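PDB 4IGB: LPXTG cell wall surface protein from Streptococcus gordonii, which is anchored to the streptococcal cell wall and, through the N-terminal N1 and adhesin-like N2 domains held in this chain, probably helps the bacterium attach to surfaces. Local coordinates for residues B[20-24]-B[251-256]; B[109-114]-B[137-141]; B[262-266]-B[417-421]. One frame throughout, in Å; residues are numbered along the deposited sequence.

Contact 1 of 3, residues B[20-24]-B[251-256]; sequences GTDIS and SYNENN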
# COMPACT_ATOMS: atom_id res chain seq x y z
N GLY B 20 -12.91 9.48 -13.76
CA GLY B 20 -12.50 8.91 -15.04
C GLY B 20 -11.10 8.32 -15.06
O GLY B 20 -10.66 7.77 -16.06
N THR B 21 -10.40 8.44 -13.94
CA THR B 21 -9.05 7.90 -13.84
C THR B 21 -8.98 6.43 -14.24
O THR B 21 -9.79 5.62 -13.80
CB THR B 21 -8.48 8.09 -12.43
OG1 THR B 21 -8.18 9.48 -12.23
CG2 THR B 21 -7.21 7.28 -12.26
N ASP B 22 -8.02 6.10 -15.09
CA ASP B 22 -7.83 4.72 -15.53
C ASP B 22 -6.99 3.94 -14.50
O ASP B 22 -5.77 4.06 -14.45
CB ASP B 22 -7.15 4.70 -16.91
CG ASP B 22 -6.87 3.29 -17.40
OD1 ASP B 22 -7.24 2.31 -16.71
OD2 ASP B 22 -6.27 3.18 -18.50
N ILE B 23 -7.66 3.13 -13.69
CA ILE B 23 -6.96 2.41 -12.62
C ILE B 23 -5.86 1.46 -13.15
O ILE B 23 -4.87 1.20 -12.47
CB ILE B 23 -7.97 1.69 -11.69
CG1 ILE B 23 -8.86 2.74 -10.99
CG2 ILE B 23 -7.27 0.79 -10.67
CD1 ILE B 23 -9.86 2.13 -9.99
N SER B 24 -6.02 0.98 -14.38
CA SER B 24 -5.05 0.07 -14.99
C SER B 24 -3.76 0.75 -15.43
O SER B 24 -2.76 0.08 -15.68
CB SER B 24 -5.66 -0.65 -16.20
OG SER B 24 -5.71 0.23 -17.31
N SER B 251 -7.38 -6.45 -18.93
CA SER B 251 -6.82 -5.57 -17.92
C SER B 251 -7.67 -4.34 -17.61
O SER B 251 -7.95 -4.06 -16.44
CB SER B 251 -5.43 -5.12 -18.34
OG SER B 251 -4.91 -4.18 -17.41
N TYR B 252 -8.05 -3.59 -18.65
CA TYR B 252 -8.83 -2.38 -18.46
C TYR B 252 -10.08 -2.63 -17.62
O TYR B 252 -10.30 -1.97 -16.61
CB TYR B 252 -9.22 -1.75 -19.81
CG TYR B 252 -9.91 -0.42 -19.61
CD1 TYR B 252 -9.18 0.76 -19.58
CD2 TYR B 252 -11.28 -0.34 -19.40
CE1 TYR B 252 -9.79 1.97 -19.38
CE2 TYR B 252 -11.90 0.87 -19.18
CZ TYR B 252 -11.15 2.03 -19.18
OH TYR B 252 -11.74 3.25 -18.97
N ASN B 253 -10.91 -3.58 -18.04
CA ASN B 253 -12.13 -3.86 -17.33
C ASN B 253 -11.90 -4.44 -15.94
O ASN B 253 -12.63 -4.13 -14.99
CB ASN B 253 -13.04 -4.77 -18.17
CG ASN B 253 -13.57 -4.06 -19.40
OD1 ASN B 253 -13.52 -2.83 -19.48
ND2 ASN B 253 -14.07 -4.83 -20.37
N GLU B 254 -10.88 -5.28 -15.81
CA GLU B 254 -10.58 -5.91 -14.52
C GLU B 254 -10.19 -4.90 -13.45
O GLU B 254 -10.50 -5.08 -12.27
CB GLU B 254 -9.51 -6.98 -14.68
CG GLU B 254 -10.02 -8.19 -15.46
CD GLU B 254 -8.96 -9.22 -15.70
OE1 GLU B 254 -7.84 -9.04 -15.20
OE2 GLU B 254 -9.23 -10.23 -16.38
N ASN B 255 -9.53 -3.83 -13.87
CA ASN B 255 -9.16 -2.74 -12.98
C ASN B 255 -10.29 -1.74 -12.79
O ASN B 255 -10.62 -1.35 -11.66
CB ASN B 255 -7.95 -1.99 -13.54
CG ASN B 255 -6.66 -2.73 -13.33
OD1 ASN B 255 -5.95 -2.52 -12.34
ND2 ASN B 255 -6.35 -3.63 -14.26
N ASN B 256 -10.89 -1.33 -13.90
CA ASN B 256 -11.88 -0.25 -13.87
C ASN B 256 -13.32 -0.69 -13.60
O ASN B 256 -14.06 0.01 -12.90
CB ASN B 256 -11.79 0.58 -15.16
CG ASN B 256 -10.45 1.32 -15.27
OD1 ASN B 256 -10.08 2.10 -14.38
ND2 ASN B 256 -9.71 1.05 -16.34
O HOH W 1 -4.48 -1.67 -19.34

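Contact 2 of 3, residues B[109-114]-B[137-141]; sequences LNFNKV and EFFSI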
# COMPACT_ATOMS: atom_id res chain seq x y z
N LEU B 109 2.95 -10.61 5.57
CA LEU B 109 1.63 -11.04 5.17
C LEU B 109 1.17 -12.12 6.15
O LEU B 109 1.68 -13.24 6.15
CB LEU B 109 1.64 -11.59 3.74
CG LEU B 109 0.27 -11.76 3.09
CD1 LEU B 109 -0.38 -10.41 2.95
CD2 LEU B 109 0.39 -12.46 1.73
N ASN B 110 0.23 -11.76 7.01
CA ASN B 110 -0.27 -12.69 8.01
C ASN B 110 -1.70 -13.13 7.72
O ASN B 110 -2.61 -12.30 7.57
CB ASN B 110 -0.14 -12.09 9.42
CG ASN B 110 -0.30 -13.15 10.49
OD1 ASN B 110 0.56 -14.02 10.65
ND2 ASN B 110 -1.41 -13.11 11.21
N PHE B 111 -1.88 -14.44 7.61
CA PHE B 111 -3.22 -15.01 7.56
C PHE B 111 -3.70 -15.15 8.99
O PHE B 111 -3.26 -16.03 9.72
CB PHE B 111 -3.24 -16.35 6.82
CG PHE B 111 -3.10 -16.20 5.34
CD1 PHE B 111 -1.86 -15.94 4.76
CD2 PHE B 111 -4.22 -16.27 4.51
CE1 PHE B 111 -1.73 -15.77 3.39
CE2 PHE B 111 -4.10 -16.10 3.13
CZ PHE B 111 -2.85 -15.85 2.58
N ASN B 112 -4.59 -14.26 9.39
CA ASN B 112 -5.11 -14.27 10.75
C ASN B 112 -6.06 -15.43 10.92
O ASN B 112 -6.12 -16.05 11.98
CB ASN B 112 -5.84 -12.96 11.03
CG ASN B 112 -4.96 -11.76 10.75
OD1 ASN B 112 -3.86 -11.64 11.30
ND2 ASN B 112 -5.43 -10.87 9.87
N LYS B 113 -6.79 -15.72 9.85
CA LYS B 113 -7.75 -16.80 9.88
C LYS B 113 -8.17 -17.15 8.46
O LYS B 113 -8.35 -16.27 7.61
CB LYS B 113 -9.00 -16.42 10.70
CG LYS B 113 -10.05 -17.52 10.77
CD LYS B 113 -11.30 -17.09 11.53
CE LYS B 113 -11.02 -17.01 13.03
NZ LYS B 113 -12.16 -16.38 13.78
N VAL B 114 -8.29 -18.44 8.20
CA VAL B 114 -8.94 -18.91 6.98
C VAL B 114 -10.04 -19.85 7.42
O VAL B 114 -9.80 -20.79 8.19
CB VAL B 114 -7.96 -19.63 6.03
CG1 VAL B 114 -8.70 -20.20 4.79
CG2 VAL B 114 -6.81 -18.68 5.63
N GLU B 137 -7.18 -25.62 -1.32
CA GLU B 137 -6.33 -24.51 -1.74
C GLU B 137 -6.69 -23.22 -0.99
O GLU B 137 -7.87 -22.95 -0.76
CB GLU B 137 -6.51 -24.30 -3.24
CG GLU B 137 -5.64 -23.21 -3.85
CD GLU B 137 -4.19 -23.65 -4.03
OE1 GLU B 137 -3.93 -24.86 -4.24
OE2 GLU B 137 -3.30 -22.77 -3.96
N PHE B 138 -5.70 -22.43 -0.60
CA PHE B 138 -6.01 -21.09 -0.12
C PHE B 138 -5.08 -19.97 -0.58
O PHE B 138 -5.48 -18.81 -0.60
CB PHE B 138 -6.20 -21.05 1.41
CG PHE B 138 -4.92 -21.10 2.19
CD1 PHE B 138 -4.36 -19.93 2.70
CD2 PHE B 138 -4.28 -22.31 2.45
CE1 PHE B 138 -3.19 -19.97 3.43
CE2 PHE B 138 -3.10 -22.35 3.18
CZ PHE B 138 -2.56 -21.19 3.68
N PHE B 139 -3.85 -20.32 -0.97
CA PHE B 139 -2.84 -19.30 -1.21
C PHE B 139 -1.68 -19.80 -2.05
O PHE B 139 -1.19 -20.92 -1.86
CB PHE B 139 -2.32 -18.78 0.15
CG PHE B 139 -1.20 -17.78 0.04
CD1 PHE B 139 -1.45 -16.48 -0.37
CD2 PHE B 139 0.10 -18.13 0.37
CE1 PHE B 139 -0.43 -15.54 -0.45
CE2 PHE B 139 1.14 -17.19 0.29
CZ PHE B 139 0.87 -15.91 -0.13
N SER B 140 -1.20 -18.96 -2.96
CA SER B 140 -0.00 -19.29 -3.72
C SER B 140 0.76 -18.04 -4.05
O SER B 140 0.20 -16.93 -4.05
CB SER B 140 -0.33 -20.07 -5.01
OG SER B 140 -1.02 -19.24 -5.95
N ILE B 141 2.05 -18.22 -4.31
CA ILE B 141 2.91 -17.15 -4.77
C ILE B 141 3.50 -17.56 -6.13
O ILE B 141 4.11 -18.61 -6.25
CB ILE B 141 4.06 -16.92 -3.79
CG1 ILE B 141 3.50 -16.62 -2.40
CG2 ILE B 141 4.98 -15.81 -4.27
CD1 ILE B 141 4.56 -16.48 -1.32

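Contact 3 of 3, residues B[262-266]-B[417-421]; sequences LRSNS and VDNLS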
# COMPACT_ATOMS: atom_id res chain seq x y z
N LEU B 262 -7.15 1.37 -3.01
CA LEU B 262 -7.31 1.75 -1.60
C LEU B 262 -5.97 2.18 -1.02
O LEU B 262 -4.98 1.43 -1.07
CB LEU B 262 -7.84 0.55 -0.80
CG LEU B 262 -9.17 -0.08 -1.25
CD1 LEU B 262 -9.10 -1.58 -1.23
CD2 LEU B 262 -10.30 0.39 -0.34
N ARG B 263 -5.94 3.40 -0.49
CA ARG B 263 -4.77 3.91 0.23
C ARG B 263 -5.07 3.89 1.72
O ARG B 263 -6.01 4.53 2.18
CB ARG B 263 -4.44 5.33 -0.22
CG ARG B 263 -3.38 6.02 0.67
CD ARG B 263 -3.53 7.52 0.65
NE ARG B 263 -3.25 8.12 -0.66
CZ ARG B 263 -3.61 9.36 -0.98
NH1 ARG B 263 -4.29 10.10 -0.10
NH2 ARG B 263 -3.31 9.87 -2.18
N SER B 264 -4.30 3.10 2.47
CA SER B 264 -4.49 2.99 3.92
C SER B 264 -4.16 4.27 4.68
O SER B 264 -3.46 5.14 4.19
CB SER B 264 -3.64 1.83 4.48
OG SER B 264 -3.75 1.76 5.90
N ASN B 265 -4.68 4.38 5.90
CA ASN B 265 -4.21 5.38 6.85
C ASN B 265 -2.80 5.08 7.35
O ASN B 265 -2.14 5.96 7.92
CB ASN B 265 -5.15 5.45 8.07
CG ASN B 265 -6.44 6.16 7.76
OD1 ASN B 265 -6.49 7.01 6.87
ND2 ASN B 265 -7.51 5.82 8.49
N SER B 266 -2.34 3.84 7.18
CA SER B 266 -1.07 3.42 7.79
C SER B 266 -0.24 2.59 6.83
O SER B 266 -0.53 2.53 5.63
CB SER B 266 -1.31 2.62 9.07
OG SER B 266 -1.91 1.36 8.78
N VAL B 417 1.59 15.29 1.23
CA VAL B 417 0.55 15.35 0.22
C VAL B 417 -0.53 14.42 0.78
O VAL B 417 -0.28 13.24 0.94
CB VAL B 417 1.06 14.81 -1.13
CG1 VAL B 417 -0.08 14.72 -2.15
CG2 VAL B 417 2.20 15.68 -1.67
N ASP B 418 -1.70 14.96 1.11
CA ASP B 418 -2.66 14.25 1.98
C ASP B 418 -1.91 13.63 3.16
O ASP B 418 -1.19 14.34 3.86
CB ASP B 418 -3.47 13.21 1.21
CG ASP B 418 -4.39 13.83 0.17
OD1 ASP B 418 -4.56 15.07 0.20
OD2 ASP B 418 -4.95 13.08 -0.65
N ASN B 419 -2.07 12.33 3.39
CA ASN B 419 -1.35 11.67 4.50
C ASN B 419 -0.03 11.02 4.05
O ASN B 419 0.60 10.31 4.83
CB ASN B 419 -2.24 10.61 5.18
CG ASN B 419 -2.62 9.48 4.25
OD1 ASN B 419 -2.62 9.65 3.02
ND2 ASN B 419 -2.95 8.31 4.82
N LEU B 420 0.38 11.27 2.81
CA LEU B 420 1.67 10.78 2.33
C LEU B 420 2.81 11.64 2.86
O LEU B 420 2.60 12.79 3.24
CB LEU B 420 1.73 10.73 0.80
CG LEU B 420 0.53 10.01 0.18
CD1 LEU B 420 0.58 10.03 -1.34
CD2 LEU B 420 0.46 8.56 0.73
N SER B 421 4.01 11.07 2.87
CA SER B 421 5.18 11.75 3.36
C SER B 421 6.33 11.46 2.44
O SER B 421 6.45 10.36 1.95
CB SER B 421 5.57 11.24 4.74
OG SER B 421 5.01 12.06 5.73
O HOH W 2 -4.04 12.56 -2.98
O HOH W 3 -3.05 8.66 7.85

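Contact 1 of 3, residues B[20-24]-B[251-256]
Asp22 swings its carboxylate round with CG anti to the backbone N (chi1 178°), while Asn256, in the last turn of helix 250-256, sets CG anti to its carbonyl carbon (chi1 -65°), bringing acid and amide together. Asn256 ND2 gives an almost straight hydrogen bond (178°) to Asp22 OD1 at 2.8 Å; the oxygen lies in the amide plane, yet the amide approaches from above the plane of the carboxylate. The other end of the amide is used as well, for Asn256 OD1 takes the backbone N of Ile23 on a lone pair at 2.7 Å. An asparagine suits this place because it offers a donor and an acceptor side by side to a chain without regular structure. Asp22 OD1 also accepts Ser24 OG at 2.7 Å and Ser24 N at 2.9 Å, the latter closing an Asx turn that shapes the loop. Asn256 ND2 lies over the centre of one face of the Tyr252 ring. Asn255 CB and its amide pack on Ser24, and Asn255 ND2 returns to Ser251 O at 2.7 Å; Asn255 OD1 is taken by Lys195. Water 1 bridges Ser24 OG and Ser251 OG. With three donors converging on Asp22 OD1, its negative charge is probably well stabilised, and the loop is pinned to the helix end by polar bonds more than by apolar burial.

Contact 2 of 3, residues B[109-114]-B[137-141]
Phe111 drives its ring from strand 103-118 between two sheets, where Phe138 and Phe139 of strand 135-142 receive it. From CB the chain turns so that CG stands anti to the carbonyl carbon (chi1 -74°), which aims the ring at the facing strand. Over one face of the ring lies the edge of Phe138, with Phe111 CE2 3.9 Å from Phe138 CD1 and the planes at 86°, a T-shaped pair. At the outer edge, Phe111 CE1 is 3.8 Å from Phe139 CD1, and the tip atom Phe111 CZ presses to 3.3 Å from Phe139 CD1, a tight fit. Here Phe111 supplies the edge and Phe139 the face, the planes 67° apart. This is the interior of a beta sandwich, its sheets joined by side chains rather than backbone bonds. Phe138 and Phe139 can both point inward because they form a classic beta bulge facing Phe72, whose ring also meets that of Phe139. Flat, apolar rings suit this interface, since they interlock at steep angles. Beyond the trio, Leu109 CD2 touches Phe139 CE1 at 3.9 Å, and Val114 CG2 reaches Phe138 CD1 at 4.0 Å, crossing it at about a right angle.

Contact 3 of 3, residues B[262-266]-B[417-421]
Asp418 OD2 is gripped by Arg263 NH1 at 3.1 Å in a direct salt bridge. Water 2 donates to Asp418 OD2 at 2.6 Å and accepts from Arg263 NH2, reinforcing the pair with a water bridge. The bond from Arg263 NH1 is nearly straight (172°), lies close to the guanidinium plane and uses the anti lone pair of the acid. Arginine suits the spot because its flat cation can serve several partners: NE makes a salt bridge to Glu288, and NH1 also reaches Asn221 OD1. Leu420 covers one face of the guanidinium, CD2 lying 4.0 Å from Arg263 NE, so an apolar cover and in-plane polar bonds together hold the group. The partner acid is itself positioned, as Asp418 OD1 accepts the backbone N of Ser331. Asn419 places CG between its backbone N and carbonyl carbon (chi1 63°), and from there ND2 bonds to Ser264 O at 3.3 Å, on a lone pair in the carbonyl plane. Water 3 ties Asn419 ND2 to Asn265 O, while Asn419 OD1 rests 3.3 Å from Arg263 CD. Ser264 OG accepts Ser266 N in an ST turn, bending the chain as its strand ends, and also hydrogen-bonds Ser268 O. Asp418 and Asn419 are the central residues of a type II' turn, the tight link of a two-residue beta hairpin, here an N2-domain tip docked on the N1 domain.

In the fold
Contacts 1 and 2 lie within the N-terminal domain, whereas contact 3 spans the boundary to the N2 domain. Contact 2 is the core of the three: all its touching residues are buried, and it joins two different sheets with apolar groups alone, about 15 Å from contact 1 at the nearest atoms. The other two are only partly buried and rely on polar bonds and bridging waters. Contact 1 uses amides and an acid held by hydroxyl, amide and backbone N-H donors between loop and helix; contact 3 adds a charge pair between domains. These two come within about 8 Å of each other, and helix 250-256 is followed, after a short loop, by strand 261-264, so one run of chain serves both.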